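PDB 7MIQ: glutathione S-transferase from Vibrio parahaemolyticus, which probably catalyses the conjugation of glutathione to electrophilic compounds, as a Gtt2-class member of the glutathione S-transferase family. Local coordinates for residues I169-A174 with A190-Q195. Numbering follows the deposited sequence.
Sequences IFIGFA and ARWFEQ
Arg-191 NH1 donates to Gln-195 OE1 (3.0 Å, N-H...O 153°) and also to the backbone O of Glu-153, a double grip on a helix whose Trp-192 and Phe-193 reach inward to Ile-171. The contact belongs to the all-helical C-terminal domain of the GST fold: segments 169-174 and 190-195, on helices 162-177 and 187-196, run at 113° to each other, their axes 11.6 Å apart at closest approach. Gln-195 OE1 lies close to the guanidinium plane, whereas NH1 sits well above the carbonyl plane of the glutamine. One face of the guanidinium rests on Trp-192 CB.

No hydrogen bond joins the two segments; the side chains that meet are apolar, and Ile-171 divides its two branches between the two aromatic rings. With chi1 at -68°, CG1 lies anti to the carbonyl carbon and CG2 anti to the backbone N. CG1 thereby approaches the indole edge close to the ring plane, 3.9 Å from Trp-192 CZ3. CG2 is left for Phe-193, whose CD2 and CE2 it meets obliquely, while CB adds slightly longer contacts to the same two carbons. At Gly-172 no side chain intervenes, and Phe-193 CE2 comes within 4.4 Å of the backbone N of Gly-172. Leu-142 of helix 127-151 and Phe-183 also touch Ile-171, and Phe-193 meets the rings of Tyr-168 and Phe-183, the former nearly parallel to it. The buried indole has its polar end satisfied by helix 162-177 itself: Trp-192 NE1 is hydrogen-bonded to OD1 of Asp-164, in the first turn of that helix. The tightest approach across the interface is Ile-171 CG2 to Phe-193 CD2, at 3.6 Å.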
ATOM      1  N   ILE A 169      -6.250  14.063   1.826  1.00 13.37           N
ATOM      2  CA  ILE A 169      -5.837  14.221   0.434  1.00 15.30           C
ATOM      3  C   ILE A 169      -6.841  13.553  -0.500  1.00 17.48           C
ATOM      4  O   ILE A 169      -7.185  14.100  -1.557  1.00 14.96           O
ATOM      5  CB  ILE A 169      -4.413  13.666   0.228  1.00 15.47           C
ATOM      6  CG1 ILE A 169      -3.394  14.477   1.036  1.00 12.69           C
ATOM      7  CG2 ILE A 169      -4.040  13.660  -1.255  1.00 15.54           C
ATOM      8  CD1 ILE A 169      -3.307  15.932   0.626  1.00 14.86           C
ATOM      9  N   PHE A 170      -7.330  12.366  -0.124  1.00 19.52           N
ATOM     10  CA  PHE A 170      -8.314  11.662  -0.947  1.00 14.84           C
ATOM     11  C   PHE A 170      -9.592  12.478  -1.101  1.00 16.54           C
ATOM     12  O   PHE A 170     -10.091  12.666  -2.218  1.00 16.73           O
ATOM     13  CB  PHE A 170      -8.610  10.283  -0.341  1.00 16.26           C
ATOM     14  CG  PHE A 170      -9.929   9.686  -0.774  1.00 16.55           C
ATOM     15  CD1 PHE A 170     -10.218   9.481  -2.116  1.00 17.63           C
ATOM     16  CD2 PHE A 170     -10.877   9.314   0.170  1.00 20.32           C
ATOM     17  CE1 PHE A 170     -11.434   8.931  -2.507  1.00 17.71           C
ATOM     18  CE2 PHE A 170     -12.090   8.765  -0.211  1.00 17.47           C
ATOM     19  CZ  PHE A 170     -12.368   8.572  -1.552  1.00 17.32           C
ATOM     20  N   ILE A 171     -10.140  12.973   0.011  1.00 16.60           N
ATOM     21  CA  ILE A 171     -11.368  13.760  -0.074  1.00 16.48           C
ATOM     22  C   ILE A 171     -11.114  15.073  -0.812  1.00 15.85           C
ATOM     23  O   ILE A 171     -11.984  15.552  -1.552  1.00 17.91           O
ATOM     24  CB  ILE A 171     -11.959  13.983   1.334  1.00 16.16           C
ATOM     25  CG1 ILE A 171     -12.473  12.660   1.919  1.00 14.52           C
ATOM     26  CG2 ILE A 171     -13.076  15.025   1.308  1.00 15.53           C
ATOM     27  CD1 ILE A 171     -13.465  11.918   1.024  1.00 16.28           C
ATOM     28  N   GLY A 172      -9.926  15.662  -0.649  1.00 17.96           N
ATOM     29  CA  GLY A 172      -9.567  16.815  -1.462  1.00 17.06           C
ATOM     30  C   GLY A 172      -9.614  16.515  -2.948  1.00 23.89           C
ATOM     31  O   GLY A 172     -10.116  17.319  -3.740  1.00 22.74           O
ATOM     32  N   PHE A 173      -9.091  15.352  -3.347  1.00 22.53           N
ATOM     33  CA  PHE A 173      -9.216  14.903  -4.730  1.00 17.98           C
ATOM     34  C   PHE A 173     -10.676  14.863  -5.160  1.00 21.67           C
ATOM     35  O   PHE A 173     -11.048  15.415  -6.202  1.00 17.57           O
ATOM     36  CB  PHE A 173      -8.588  13.516  -4.894  1.00 20.46           C
ATOM     37  CG  PHE A 173      -7.242  13.516  -5.560  1.00 23.21           C
ATOM     38  CD1 PHE A 173      -7.120  13.815  -6.904  1.00 30.99           C
ATOM     39  CD2 PHE A 173      -6.104  13.174  -4.846  1.00 30.12           C
ATOM     40  CE1 PHE A 173      -5.884  13.803  -7.521  1.00 30.32           C
ATOM     41  CE2 PHE A 173      -4.862  13.161  -5.459  1.00 34.93           C
ATOM     42  CZ  PHE A 173      -4.755  13.477  -6.799  1.00 31.01           C
ATOM     43  N   ALA A 174     -11.520  14.207  -4.359  1.00 14.93           N
ATOM     44  CA  ALA A 174     -12.908  13.982  -4.753  1.00 17.71           C
ATOM     45  C   ALA A 174     -13.664  15.295  -4.922  1.00 17.76           C
ATOM     46  O   ALA A 174     -14.398  15.475  -5.902  1.00 20.45           O
ATOM     47  CB  ALA A 174     -13.602  13.097  -3.716  1.00 16.50           C
ATOM     48  N   ALA A 190     -17.933  14.905   6.338  1.00 17.20           N
ATOM     49  CA  ALA A 190     -17.869  16.356   6.472  1.00 16.71           C
ATOM     50  C   ALA A 190     -17.433  16.754   7.878  1.00 16.03           C
ATOM     51  O   ALA A 190     -16.542  17.595   8.046  1.00 17.75           O
ATOM     52  CB  ALA A 190     -19.223  16.972   6.118  1.00 16.95           C
ATOM     53  N   ARG A 191     -18.051  16.151   8.899  1.00 15.08           N
ATOM     54  CA  ARG A 191     -17.651  16.389  10.287  1.00 15.33           C
ATOM     55  C   ARG A 191     -16.160  16.145  10.479  1.00 15.10           C
ATOM     56  O   ARG A 191     -15.442  16.985  11.034  1.00 17.14           O
ATOM     57  CB  ARG A 191     -18.460  15.481  11.222  1.00 17.41           C
ATOM     58  CG  ARG A 191     -18.229  15.671  12.729  1.00 21.17           C
ATOM     59  CD  ARG A 191     -17.000  14.920  13.278  1.00 20.97           C
ATOM     60  NE  ARG A 191     -17.002  13.493  12.974  1.00 20.26           N
ATOM     61  CZ  ARG A 191     -15.945  12.702  13.106  1.00 20.66           C
ATOM     62  NH1 ARG A 191     -14.780  13.168  13.526  1.00 20.76           N
ATOM     63  NH2 ARG A 191     -16.057  11.409  12.804  1.00 19.36           N
ATOM     64  N   TRP A 192     -15.693  14.967  10.064  1.00 17.92           N
ATOM     65  CA  TRP A 192     -14.284  14.620  10.210  1.00 15.52           C
ATOM     66  C   TRP A 192     -13.400  15.577   9.419  1.00 15.45           C
ATOM     67  O   TRP A 192     -12.368  16.039   9.919  1.00 16.36           O
ATOM     68  CB  TRP A 192     -14.075  13.169   9.768  1.00 15.98           C
ATOM     69  CG  TRP A 192     -12.665  12.796   9.389  1.00 15.10           C
ATOM     70  CD1 TRP A 192     -11.679  12.345  10.221  1.00 17.19           C
ATOM     71  CD2 TRP A 192     -12.100  12.820   8.072  1.00 13.58           C
ATOM     72  NE1 TRP A 192     -10.529  12.101   9.503  1.00 17.97           N
ATOM     73  CE2 TRP A 192     -10.764  12.383   8.181  1.00 16.46           C
ATOM     74  CE3 TRP A 192     -12.596  13.170   6.811  1.00 18.57           C
ATOM     75  CZ2 TRP A 192      -9.914  12.295   7.076  1.00 15.98           C
ATOM     76  CZ3 TRP A 192     -11.753  13.077   5.714  1.00 13.63           C
ATOM     77  CH2 TRP A 192     -10.428  12.642   5.854  1.00 16.46           C
ATOM     78  N   PHE A 193     -13.801  15.904   8.188  1.00 16.25           N
ATOM     79  CA  PHE A 193     -12.985  16.792   7.368  1.00 15.86           C
ATOM     80  C   PHE A 193     -12.924  18.197   7.960  1.00 20.71           C
ATOM     81  O   PHE A 193     -11.863  18.831   7.952  1.00 16.60           O
ATOM     82  CB  PHE A 193     -13.521  16.836   5.940  1.00 19.13           C
ATOM     83  CG  PHE A 193     -12.562  17.449   4.957  1.00 16.33           C
ATOM     84  CD1 PHE A 193     -12.524  18.821   4.767  1.00 15.53           C
ATOM     85  CD2 PHE A 193     -11.696  16.653   4.232  1.00 16.79           C
ATOM     86  CE1 PHE A 193     -11.639  19.386   3.866  1.00 17.12           C
ATOM     87  CE2 PHE A 193     -10.808  17.214   3.327  1.00 19.53           C
ATOM     88  CZ  PHE A 193     -10.779  18.581   3.149  1.00 16.95           C
ATOM     89  N   GLU A 194     -14.052  18.704   8.464  1.00 19.93           N
ATOM     90  CA  GLU A 194     -14.029  19.993   9.152  1.00 19.90           C
ATOM     91  C   GLU A 194     -13.045  19.962  10.315  1.00 23.52           C
ATOM     92  O   GLU A 194     -12.310  20.929  10.547  1.00 22.85           O
ATOM     93  CB  GLU A 194     -15.436  20.347   9.639  1.00 18.24           C
ATOM     94  CG  GLU A 194     -15.524  21.620  10.478  1.00 21.81           C
ATOM     95  CD  GLU A 194     -15.824  22.861   9.650  1.00 28.56           C
ATOM     96  OE1 GLU A 194     -16.019  22.733   8.421  1.00 27.02           O
ATOM     97  OE2 GLU A 194     -15.866  23.968  10.231  1.00 27.88           O
ATOM     98  N   GLN A 195     -13.002  18.840  11.033  1.00 18.28           N
ATOM     99  CA  GLN A 195     -12.117  18.688  12.181  1.00 19.83           C
ATOM    100  C   GLN A 195     -10.655  18.636  11.748  1.00 20.56           C
ATOM    101  O   GLN A 195      -9.814  19.382  12.262  1.00 21.23           O
ATOM    102  CB  GLN A 195     -12.517  17.416  12.932  1.00 20.89           C
ATOM    103  CG  GLN A 195     -11.952  17.233  14.312  1.00 28.37           C
ATOM    104  CD  GLN A 195     -12.647  16.094  15.040  1.00 33.24           C
ATOM    105  OE1 GLN A 195     -13.781  15.732  14.714  1.00 25.00           O
ATOM    106  NE2 GLN A 195     -11.968  15.518  16.024  1.00 32.01           N
TER